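Local coordinates for protein cytochrome P450 RhF (Acinetobacter radioresistens, PDB 6RO8) that probably oxidises organic substrates as a haem-thiolate cytochrome P450, this chain being the haem domain of a longer protein that also carries reductase parts, at residues 193-197 with 217-223; 167-172 with 390-394; 67-71 with 351-355. One frame throughout, in Å; residues are numbered along the deposited sequence.

Contact 1 (193-197 with 217-223); sequences FAVAH and VGQFWEY
Phe193 and Phe220 meet where the segments 193-197 and 217-223, on the F and G helices of the P450 fold (187-202 and 207-233), cross at -122°. Their rings are nearly parallel, planes 14° apart, but slid so far that they barely overlap. Each instead faces the other residue's stem: Phe193 CB stands 3.8 Å from the Phe220 ring centroid, and Phe220 CA 3.7 Å from the Phe193 ring centroid, both close to the ring normal, a reciprocal pair of CH-pi contacts. With CG anti to the backbone N (chi1 -162°), the Phe220 ring turns a face to Phe193 CB. The far rim of Phe193 reaches Tyr223, with CE2 3.5 Å from Tyr223 CB, and the three aromatic residues form a cluster. One turn away Val217 adds a second patch, its CG2 methyl 4.1 Å from Ala196 CB and also touching the Ala196 carbonyl. At the edge of the Phe220 ring, His197 CB lies in the ring plane, 3.8 Å from Phe220 CE2. Helix 257-270 packs against this pair: its Val269 touches both His197 and Phe220, and its Met265 touches Phe220.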
loop_
_atom_site.group_PDB
_atom_site.type_symbol
_atom_site.label_atom_id
_atom_site.label_comp_id
_atom_site.label_asym_id
_atom_site.label_seq_id
_atom_site.Cartn_x
_atom_site.Cartn_y
_atom_site.Cartn_z
ATOM N N PHE A 193 8.268 -6.462 -12.191
ATOM C CA PHE A 193 8.391 -7.296 -10.998
ATOM C C PHE A 193 7.330 -6.938 -9.957
ATOM O O PHE A 193 6.692 -7.827 -9.374
ATOM C CB PHE A 193 9.785 -7.139 -10.390
ATOM C CG PHE A 193 10.799 -8.111 -10.921
ATOM C CD1 PHE A 193 10.415 -9.171 -11.722
ATOM C CD2 PHE A 193 12.144 -7.963 -10.619
ATOM C CE1 PHE A 193 11.353 -10.069 -12.206
ATOM C CE2 PHE A 193 13.084 -8.862 -11.101
ATOM C CZ PHE A 193 12.686 -9.913 -11.897
ATOM N N ALA A 194 7.123 -5.640 -9.717
ATOM C CA ALA A 194 6.151 -5.219 -8.716
ATOM C C ALA A 194 4.728 -5.521 -9.160
ATOM O O ALA A 194 3.886 -5.921 -8.343
ATOM C CB ALA A 194 6.303 -3.730 -8.430
ATOM N N VAL A 195 4.432 -5.319 -10.447
ATOM C CA VAL A 195 3.113 -5.676 -10.955
ATOM C C VAL A 195 2.860 -7.161 -10.751
ATOM O O VAL A 195 1.802 -7.565 -10.247
ATOM C CB VAL A 195 2.972 -5.283 -12.433
ATOM C CG1 VAL A 195 1.612 -5.734 -12.956
ATOM C CG2 VAL A 195 3.141 -3.778 -12.592
ATOM N N ALA A 196 3.839 -7.995 -11.116
ATOM C CA ALA A 196 3.638 -9.436 -11.006
ATOM C C ALA A 196 3.390 -9.831 -9.563
ATOM O O ALA A 196 2.515 -10.657 -9.281
ATOM C CB ALA A 196 4.831 -10.206 -11.572
ATOM N N HIS A 197 4.114 -9.213 -8.630
ATOM C CA HIS A 197 3.907 -9.555 -7.229
ATOM C C HIS A 197 2.527 -9.119 -6.729
ATOM O O HIS A 197 1.891 -9.845 -5.952
ATOM C CB HIS A 197 5.008 -8.946 -6.380
ATOM C CG HIS A 197 4.754 -9.068 -4.918
ATOM N ND1 HIS A 197 4.648 -7.973 -4.087
ATOM C CD2 HIS A 197 4.544 -10.157 -4.141
ATOM C CE1 HIS A 197 4.403 -8.386 -2.856
ATOM N NE2 HIS A 197 4.338 -9.706 -2.863
ATOM N N VAL A 217 6.768 -13.585 -10.930
ATOM C CA VAL A 217 6.978 -13.750 -9.494
ATOM C C VAL A 217 8.209 -14.615 -9.232
ATOM O O VAL A 217 9.045 -14.291 -8.379
ATOM C CB VAL A 217 5.704 -14.338 -8.853
ATOM C CG1 VAL A 217 5.980 -14.874 -7.457
ATOM C CG2 VAL A 217 4.605 -13.287 -8.821
ATOM N N GLY A 218 8.347 -15.721 -9.969
ATOM C CA GLY A 218 9.495 -16.588 -9.768
ATOM C C GLY A 218 10.806 -15.873 -10.030
ATOM O O GLY A 218 11.734 -15.922 -9.215
ATOM N N GLN A 219 10.900 -15.190 -11.173
ATOM C CA GLN A 219 12.108 -14.440 -11.483
ATOM C C GLN A 219 12.386 -13.385 -10.424
ATOM O O GLN A 219 13.526 -13.232 -9.974
ATOM C CB GLN A 219 11.979 -13.802 -12.856
ATOM C CG GLN A 219 11.757 -14.807 -13.964
ATOM C CD GLN A 219 11.556 -14.127 -15.292
ATOM O OE1 GLN A 219 11.712 -12.910 -15.402
ATOM N NE2 GLN A 219 11.191 -14.899 -16.307
ATOM N N PHE A 220 11.351 -12.652 -10.016
ATOM C CA PHE A 220 11.458 -11.714 -8.902
ATOM C C PHE A 220 12.144 -12.356 -7.696
ATOM O O PHE A 220 13.070 -11.785 -7.117
ATOM C CB PHE A 220 10.055 -11.213 -8.534
ATOM C CG PHE A 220 10.038 -9.949 -7.722
ATOM C CD1 PHE A 220 11.213 -9.266 -7.435
ATOM C CD2 PHE A 220 8.833 -9.452 -7.233
ATOM C CE1 PHE A 220 11.182 -8.110 -6.685
ATOM C CE2 PHE A 220 8.797 -8.306 -6.497
ATOM C CZ PHE A 220 9.975 -7.633 -6.219
ATOM N N TRP A 221 11.693 -13.544 -7.303
ATOM C CA TRP A 221 12.342 -14.264 -6.214
ATOM C C TRP A 221 13.811 -14.520 -6.527
ATOM O O TRP A 221 14.691 -14.267 -5.696
ATOM C CB TRP A 221 11.617 -15.589 -5.954
ATOM C CG TRP A 221 12.176 -16.354 -4.797
ATOM C CD1 TRP A 221 13.012 -17.432 -4.848
ATOM C CD2 TRP A 221 11.943 -16.094 -3.410
ATOM N NE1 TRP A 221 13.313 -17.859 -3.577
ATOM C CE2 TRP A 221 12.670 -17.055 -2.675
ATOM C CE3 TRP A 221 11.190 -15.146 -2.718
ATOM C CZ2 TRP A 221 12.669 -17.091 -1.286
ATOM C CZ3 TRP A 221 11.191 -15.179 -1.336
ATOM C CH2 TRP A 221 11.926 -16.147 -0.634
ATOM N N GLU A 222 14.091 -15.033 -7.724
ATOM C CA GLU A 222 15.468 -15.306 -8.105
ATOM C C GLU A 222 16.302 -14.039 -8.109
ATOM O O GLU A 222 17.437 -14.038 -7.618
ATOM C CB GLU A 222 15.504 -15.962 -9.474
ATOM C CG GLU A 222 16.842 -16.518 -9.838
ATOM C CD GLU A 222 16.748 -17.395 -11.057
ATOM O OE1 GLU A 222 16.146 -16.937 -12.051
ATOM O OE2 GLU A 222 17.263 -18.536 -11.024
ATOM N N TYR A 223 15.755 -12.950 -8.654
ATOM C CA TYR A 223 16.472 -11.678 -8.670
ATOM C C TYR A 223 16.876 -11.246 -7.258
ATOM O O TYR A 223 18.050 -10.950 -6.999
ATOM C CB TYR A 223 15.614 -10.596 -9.340
ATOM C CG TYR A 223 16.269 -9.225 -9.339
ATOM C CD1 TYR A 223 17.256 -8.898 -10.270
ATOM C CD2 TYR A 223 15.903 -8.261 -8.403
ATOM C CE1 TYR A 223 17.857 -7.652 -10.272
ATOM C CE2 TYR A 223 16.505 -7.002 -8.393
ATOM C CZ TYR A 223 17.481 -6.710 -9.331
ATOM O OH TYR A 223 18.085 -5.476 -9.341
#

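Contact 2 (167-172 with 390-394); sequences MLWEIP and EMCIF
Phe394 is a knob set into a hole formed by Met167, Leu168, Ile171 and Pro172, joining helix 384-401 to the consecutive helices 163-168 and 170-179. In the P450 fold these are the L and E helices, members of its conserved four-helix bundle. The CB of Phe394 points toward the hole, and chi1 of -78° sets CG anti to the carbonyl carbon, sending the ring in among the four residues. One face of the ring is covered by Leu168, whose CD2 methyl sits 3.8 Å from the centroid of the Phe394 ring and only 2° off the normal; CG, CD1, CD2 and CE2 of Phe394 all meet this Leu168 CD2 at 4.0-4.1 Å. Along one side, CD1 and CE1 meet Met167, with Phe394 CE1 3.8 Å from Met167 CE, which lies at the ring edge, near its plane. The sulfur adds an oblique Met-aromatic contact, Met167 SD lying 5.4 Å from the Phe394 centroid. CE1 also touches Ile171 CD1. At the tip, Phe394 CZ packs against Ile171 CG2 at 3.8 Å, while Pro172 CD comes to the same end at the edge. Met167 and Ile171 both lean on Val148 of helix 134-155, and Leu168 and Phe394 touch helix 273-288, so all four bundle helices meet here. One turn before Phe394, Glu390 also points its CB to this side, and its side chain comes within about 5 Å of the haem at nearest atoms. Of its carboxylate, OE1 reaches the proline, resting beside CA and 3.5 Å from Pro172 CB.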
loop_
_atom_site.group_PDB
_atom_site.type_symbol
_atom_site.label_atom_id
_atom_site.label_comp_id
_atom_site.label_asym_id
_atom_site.label_seq_id
_atom_site.Cartn_x
_atom_site.Cartn_y
_atom_site.Cartn_z
ATOM N N MET A 167 7.135 11.183 -13.167
ATOM C CA MET A 167 7.834 11.193 -11.887
ATOM C C MET A 167 7.197 10.283 -10.838
ATOM O O MET A 167 7.906 9.763 -9.963
ATOM C CB MET A 167 7.924 12.631 -11.330
ATOM C CG MET A 167 6.570 13.329 -11.146
ATOM S SD MET A 167 6.645 15.060 -10.630
ATOM C CE MET A 167 8.105 15.101 -9.660
ATOM N N LEU A 168 5.881 10.039 -10.931
ATOM C CA LEU A 168 5.167 9.566 -9.746
ATOM C C LEU A 168 5.504 8.114 -9.391
ATOM O O LEU A 168 5.485 7.766 -8.210
ATOM C CB LEU A 168 3.656 9.773 -9.909
ATOM C CG LEU A 168 3.145 11.212 -9.647
ATOM C CD1 LEU A 168 1.627 11.265 -9.547
ATOM C CD2 LEU A 168 3.788 11.925 -8.421
ATOM N N TRP A 169 5.830 7.250 -10.358
ATOM C CA TRP A 169 6.326 5.933 -9.967
ATOM C C TRP A 169 7.849 5.861 -9.911
ATOM O O TRP A 169 8.407 5.133 -9.080
ATOM C CB TRP A 169 5.785 4.841 -10.902
ATOM C CG TRP A 169 6.461 4.708 -12.217
ATOM C CD1 TRP A 169 6.073 5.272 -13.397
ATOM C CD2 TRP A 169 7.631 3.929 -12.511
ATOM N NE1 TRP A 169 6.937 4.908 -14.409
ATOM C CE2 TRP A 169 7.905 4.088 -13.889
ATOM C CE3 TRP A 169 8.482 3.124 -11.740
ATOM C CZ2 TRP A 169 8.990 3.472 -14.509
ATOM C CZ3 TRP A 169 9.553 2.516 -12.355
ATOM C CH2 TRP A 169 9.801 2.693 -13.727
ATOM N N GLU A 170 8.537 6.637 -10.739
ATOM C CA GLU A 170 9.979 6.475 -10.850
ATOM C C GLU A 170 10.703 7.001 -9.613
ATOM O O GLU A 170 11.658 6.380 -9.135
ATOM C CB GLU A 170 10.446 7.190 -12.102
ATOM C CG GLU A 170 11.608 6.594 -12.808
ATOM C CD GLU A 170 12.056 7.543 -13.873
ATOM O OE1 GLU A 170 11.160 8.181 -14.475
ATOM O OE2 GLU A 170 13.280 7.702 -14.067
ATOM N N ILE A 171 10.270 8.138 -9.075
ATOM C CA ILE A 171 10.967 8.733 -7.937
ATOM C C ILE A 171 10.781 7.885 -6.678
ATOM O O ILE A 171 11.784 7.555 -6.028
ATOM C CB ILE A 171 10.533 10.192 -7.726
ATOM C CG1 ILE A 171 11.266 11.089 -8.725
ATOM C CG2 ILE A 171 10.817 10.646 -6.302
ATOM C CD1 ILE A 171 10.826 12.542 -8.696
ATOM N N PRO A 172 9.555 7.498 -6.284
ATOM C CA PRO A 172 9.434 6.625 -5.104
ATOM C C PRO A 172 10.250 5.362 -5.236
ATOM O O PRO A 172 10.859 4.924 -4.251
ATOM C CB PRO A 172 7.930 6.324 -5.037
ATOM C CG PRO A 172 7.311 7.440 -5.749
ATOM C CD PRO A 172 8.236 7.755 -6.876
ATOM N N GLU A 390 7.404 11.984 0.925
ATOM C CA GLU A 390 7.455 12.044 -0.535
ATOM C C GLU A 390 6.216 12.726 -1.095
ATOM O O GLU A 390 6.312 13.490 -2.060
ATOM C CB GLU A 390 7.629 10.650 -1.125
ATOM C CG GLU A 390 8.921 9.985 -0.718
ATOM C CD GLU A 390 9.114 8.644 -1.379
ATOM O OE1 GLU A 390 9.085 8.575 -2.624
ATOM O OE2 GLU A 390 9.288 7.652 -0.644
ATOM N N MET A 391 5.058 12.523 -0.457
ATOM C CA MET A 391 3.836 13.162 -0.935
ATOM C C MET A 391 3.891 14.685 -0.768
ATOM O O MET A 391 3.525 15.430 -1.687
ATOM C CB MET A 391 2.644 12.551 -0.204
ATOM C CG MET A 391 2.373 11.083 -0.614
ATOM S SD MET A 391 1.125 10.404 0.488
ATOM C CE MET A 391 -0.388 11.168 -0.117
ATOM N N CYS A 392 4.374 15.180 0.373
ATOM C CA CYS A 392 4.503 16.638 0.536
ATOM C C CYS A 392 5.417 17.263 -0.510
ATOM O O CYS A 392 5.031 18.244 -1.158
ATOM C CB CYS A 392 4.972 16.966 1.953
ATOM S SG CYS A 392 3.873 16.271 3.210
ATOM N N ILE A 393 6.616 16.707 -0.706
ATOM C CA ILE A 393 7.548 17.302 -1.661
ATOM C C ILE A 393 6.940 17.330 -3.061
ATOM O O ILE A 393 7.015 18.349 -3.762
ATOM C CB ILE A 393 8.897 16.561 -1.645
ATOM C CG1 ILE A 393 9.668 16.881 -0.357
ATOM C CG2 ILE A 393 9.752 16.960 -2.844
ATOM C CD1 ILE A 393 10.501 15.707 0.162
ATOM N N PHE A 394 6.301 16.234 -3.480
ATOM C CA PHE A 394 5.616 16.250 -4.773
ATOM C C PHE A 394 4.681 17.441 -4.866
ATOM O O PHE A 394 4.792 18.268 -5.777
ATOM C CB PHE A 394 4.821 14.964 -5.006
ATOM C CG PHE A 394 5.654 13.799 -5.412
ATOM C CD1 PHE A 394 6.629 13.930 -6.389
ATOM C CD2 PHE A 394 5.459 12.558 -4.812
ATOM C CE1 PHE A 394 7.394 12.836 -6.757
ATOM C CE2 PHE A 394 6.217 11.477 -5.169
ATOM C CZ PHE A 394 7.180 11.608 -6.143
#

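Contact 3 (67-71 with 351-355); sequences TRYED and DELHF
Asp351 receives the backbone N-H of Tyr69, the first residue of helix 69-77 (the B helix of the P450 fold), while its other carboxylate oxygen closes an Asx turn in the loop that follows helix 345-349. The bond from Tyr69 N to Asp351 OD2 is nearly straight, at 2.6 Å and 172°, and uses the anti lone pair. Next to it lies the close-packed part, an aromatic cluster. Tyr69 and His354 stack face to face, centroids 3.7 Å apart and planes at 14°; Tyr69 CG lies anti to its N (chi1 179°), pointing the ring at His354. Phe355 turns an edge toward the tyrosine face in an offset edge-to-face pair, its CE2 3.8 Å from Tyr69 CD1. Outside the two segments, Glu370 takes both polar ends of the stack, its backbone O bonding Tyr69 OH and its OE1 bonding His354 NE2.

The outer side is looser. Leu353, exposed, sets its CD1 methyl over one guanidinium face of Arg68, offset toward the rim, 3.7 Å from Arg68 NE, while Arg68 NH2 bonds to Arg50 O. Glu70, also exposed, brings OE2 no nearer than 4.2 Å to His354 ND1. Inside the loop, Leu353 N donates to Asp351 OD1 at 3.0 Å, arriving from above the carboxylate plane.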
loop_
_atom_site.group_PDB
_atom_site.type_symbol
_atom_site.label_atom_id
_atom_site.label_comp_id
_atom_site.label_asym_id
_atom_site.label_seq_id
_atom_site.Cartn_x
_atom_site.Cartn_y
_atom_site.Cartn_z
ATOM N N THR A 67 -16.404 -3.234 7.681
ATOM C CA THR A 67 -16.624 -1.959 7.007
ATOM C C THR A 67 -16.519 -0.738 7.905
ATOM O O THR A 67 -16.318 0.361 7.383
ATOM C CB THR A 67 -18.002 -1.938 6.333
ATOM O OG1 THR A 67 -19.025 -1.933 7.335
ATOM C CG2 THR A 67 -18.179 -3.147 5.388
ATOM N N ARG A 68 -16.620 -0.892 9.226
ATOM C CA ARG A 68 -16.710 0.235 10.146
ATOM C C ARG A 68 -15.380 0.564 10.811
ATOM O O ARG A 68 -14.530 -0.308 11.007
ATOM C CB ARG A 68 -17.744 -0.045 11.229
ATOM C CG ARG A 68 -19.154 0.150 10.739
ATOM C CD ARG A 68 -20.115 0.128 11.878
ATOM N NE ARG A 68 -21.430 0.509 11.404
ATOM C CZ ARG A 68 -22.526 0.451 12.143
ATOM N NH1 ARG A 68 -22.448 0.017 13.390
ATOM N NH2 ARG A 68 -23.694 0.811 11.629
ATOM N N TYR A 69 -15.244 1.833 11.217
ATOM C CA TYR A 69 -13.982 2.320 11.768
ATOM C C TYR A 69 -13.621 1.605 13.069
ATOM O O TYR A 69 -12.492 1.127 13.235
ATOM C CB TYR A 69 -14.043 3.838 11.973
ATOM C CG TYR A 69 -12.764 4.409 12.566
ATOM C CD1 TYR A 69 -11.722 4.831 11.750
ATOM C CD2 TYR A 69 -12.588 4.493 13.942
ATOM C CE1 TYR A 69 -10.564 5.325 12.283
ATOM C CE2 TYR A 69 -11.424 4.983 14.484
ATOM C CZ TYR A 69 -10.420 5.409 13.651
ATOM O OH TYR A 69 -9.254 5.904 14.194
ATOM N N GLU A 70 -14.564 1.516 14.010
ATOM C CA GLU A 70 -14.235 0.906 15.296
ATOM C C GLU A 70 -13.912 -0.583 15.155
ATOM O O GLU A 70 -12.976 -1.075 15.793
ATOM C CB GLU A 70 -15.369 1.122 16.293
ATOM C CG GLU A 70 -15.453 2.527 16.879
ATOM C CD GLU A 70 -14.154 3.009 17.535
ATOM O OE1 GLU A 70 -13.339 2.169 17.982
ATOM O OE2 GLU A 70 -13.950 4.242 17.610
ATOM N N ASP A 71 -14.661 -1.318 14.322
ATOM C CA ASP A 71 -14.371 -2.739 14.130
ATOM C C ASP A 71 -12.981 -2.938 13.538
ATOM O O ASP A 71 -12.194 -3.754 14.040
ATOM C CB ASP A 71 -15.406 -3.401 13.215
ATOM C CG ASP A 71 -16.827 -3.303 13.734
ATOM O OD1 ASP A 71 -17.025 -3.338 14.969
ATOM O OD2 ASP A 71 -17.748 -3.206 12.884
ATOM N N ASP A 351 -16.190 6.200 7.482
ATOM C CA ASP A 351 -17.199 5.867 8.480
ATOM C C ASP A 351 -17.763 7.153 9.077
ATOM O O ASP A 351 -17.074 7.869 9.822
ATOM C CB ASP A 351 -16.597 4.969 9.558
ATOM C CG ASP A 351 -17.655 4.327 10.457
ATOM O OD1 ASP A 351 -18.834 4.752 10.407
ATOM O OD2 ASP A 351 -17.303 3.410 11.230
ATOM N N GLU A 352 -19.021 7.446 8.743
ATOM C CA GLU A 352 -19.671 8.635 9.262
ATOM C C GLU A 352 -19.682 8.655 10.782
ATOM O O GLU A 352 -19.722 9.736 11.378
ATOM C CB GLU A 352 -21.090 8.724 8.714
ATOM C CG GLU A 352 -21.675 10.114 8.753
ATOM C CD GLU A 352 -20.761 11.155 8.149
ATOM O OE1 GLU A 352 -20.244 10.925 7.032
ATOM O OE2 GLU A 352 -20.564 12.204 8.790
ATOM N N LEU A 353 -19.604 7.485 11.421
ATOM C CA LEU A 353 -19.565 7.418 12.874
ATOM C C LEU A 353 -18.281 7.999 13.449
ATOM O O LEU A 353 -18.229 8.263 14.652
ATOM C CB LEU A 353 -19.724 5.968 13.338
ATOM C CG LEU A 353 -21.034 5.318 12.899
ATOM C CD1 LEU A 353 -21.013 3.804 13.072
ATOM C CD2 LEU A 353 -22.173 5.929 13.674
ATOM N N HIS A 354 -17.247 8.204 12.634
ATOM C CA HIS A 354 -15.988 8.685 13.195
ATOM C C HIS A 354 -15.460 9.955 12.535
ATOM O O HIS A 354 -14.710 10.716 13.154
ATOM C CB HIS A 354 -14.925 7.596 13.109
ATOM C CG HIS A 354 -13.684 7.925 13.864
ATOM N ND1 HIS A 354 -13.529 7.638 15.202
ATOM C CD2 HIS A 354 -12.540 8.532 13.472
ATOM C CE1 HIS A 354 -12.335 8.042 15.598
ATOM N NE2 HIS A 354 -11.716 8.590 14.567
ATOM N N PHE A 355 -15.824 10.174 11.277
ATOM C CA PHE A 355 -15.405 11.338 10.508
ATOM C C PHE A 355 -16.666 12.048 10.046
ATOM O O PHE A 355 -17.456 11.481 9.276
ATOM C CB PHE A 355 -14.539 10.931 9.318
ATOM C CG PHE A 355 -13.289 10.230 9.708
ATOM C CD1 PHE A 355 -12.190 10.951 10.145
ATOM C CD2 PHE A 355 -13.204 8.845 9.648
ATOM C CE1 PHE A 355 -11.018 10.317 10.517
ATOM C CE2 PHE A 355 -12.023 8.187 10.010
ATOM C CZ PHE A 355 -10.924 8.931 10.452
#

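How the contacts relate
From the N terminus the chain first supplies 67-71, at the start of helix 69-77, then 167-172 in the helical bundle. It goes on through helices 187-202 and 207-233, where contact 1 closes a short loop of 19 residues, largely helical. Contact 3 closes only when the chain reaches 351-355, and contact 2 later still, at 390-394. Contact 1 therefore lies within both longer loops, whereas contacts 2 and 3 cross, their segments alternating. Contact 3 ties the helix beside the mixed sheet to the long loop that leads on to the haem-ligating cysteine, contact 2 joins bundle helices, and contact 1 pairs the F and G helices. Contacts 1 and 3 sit on opposite sides of the chain's centre.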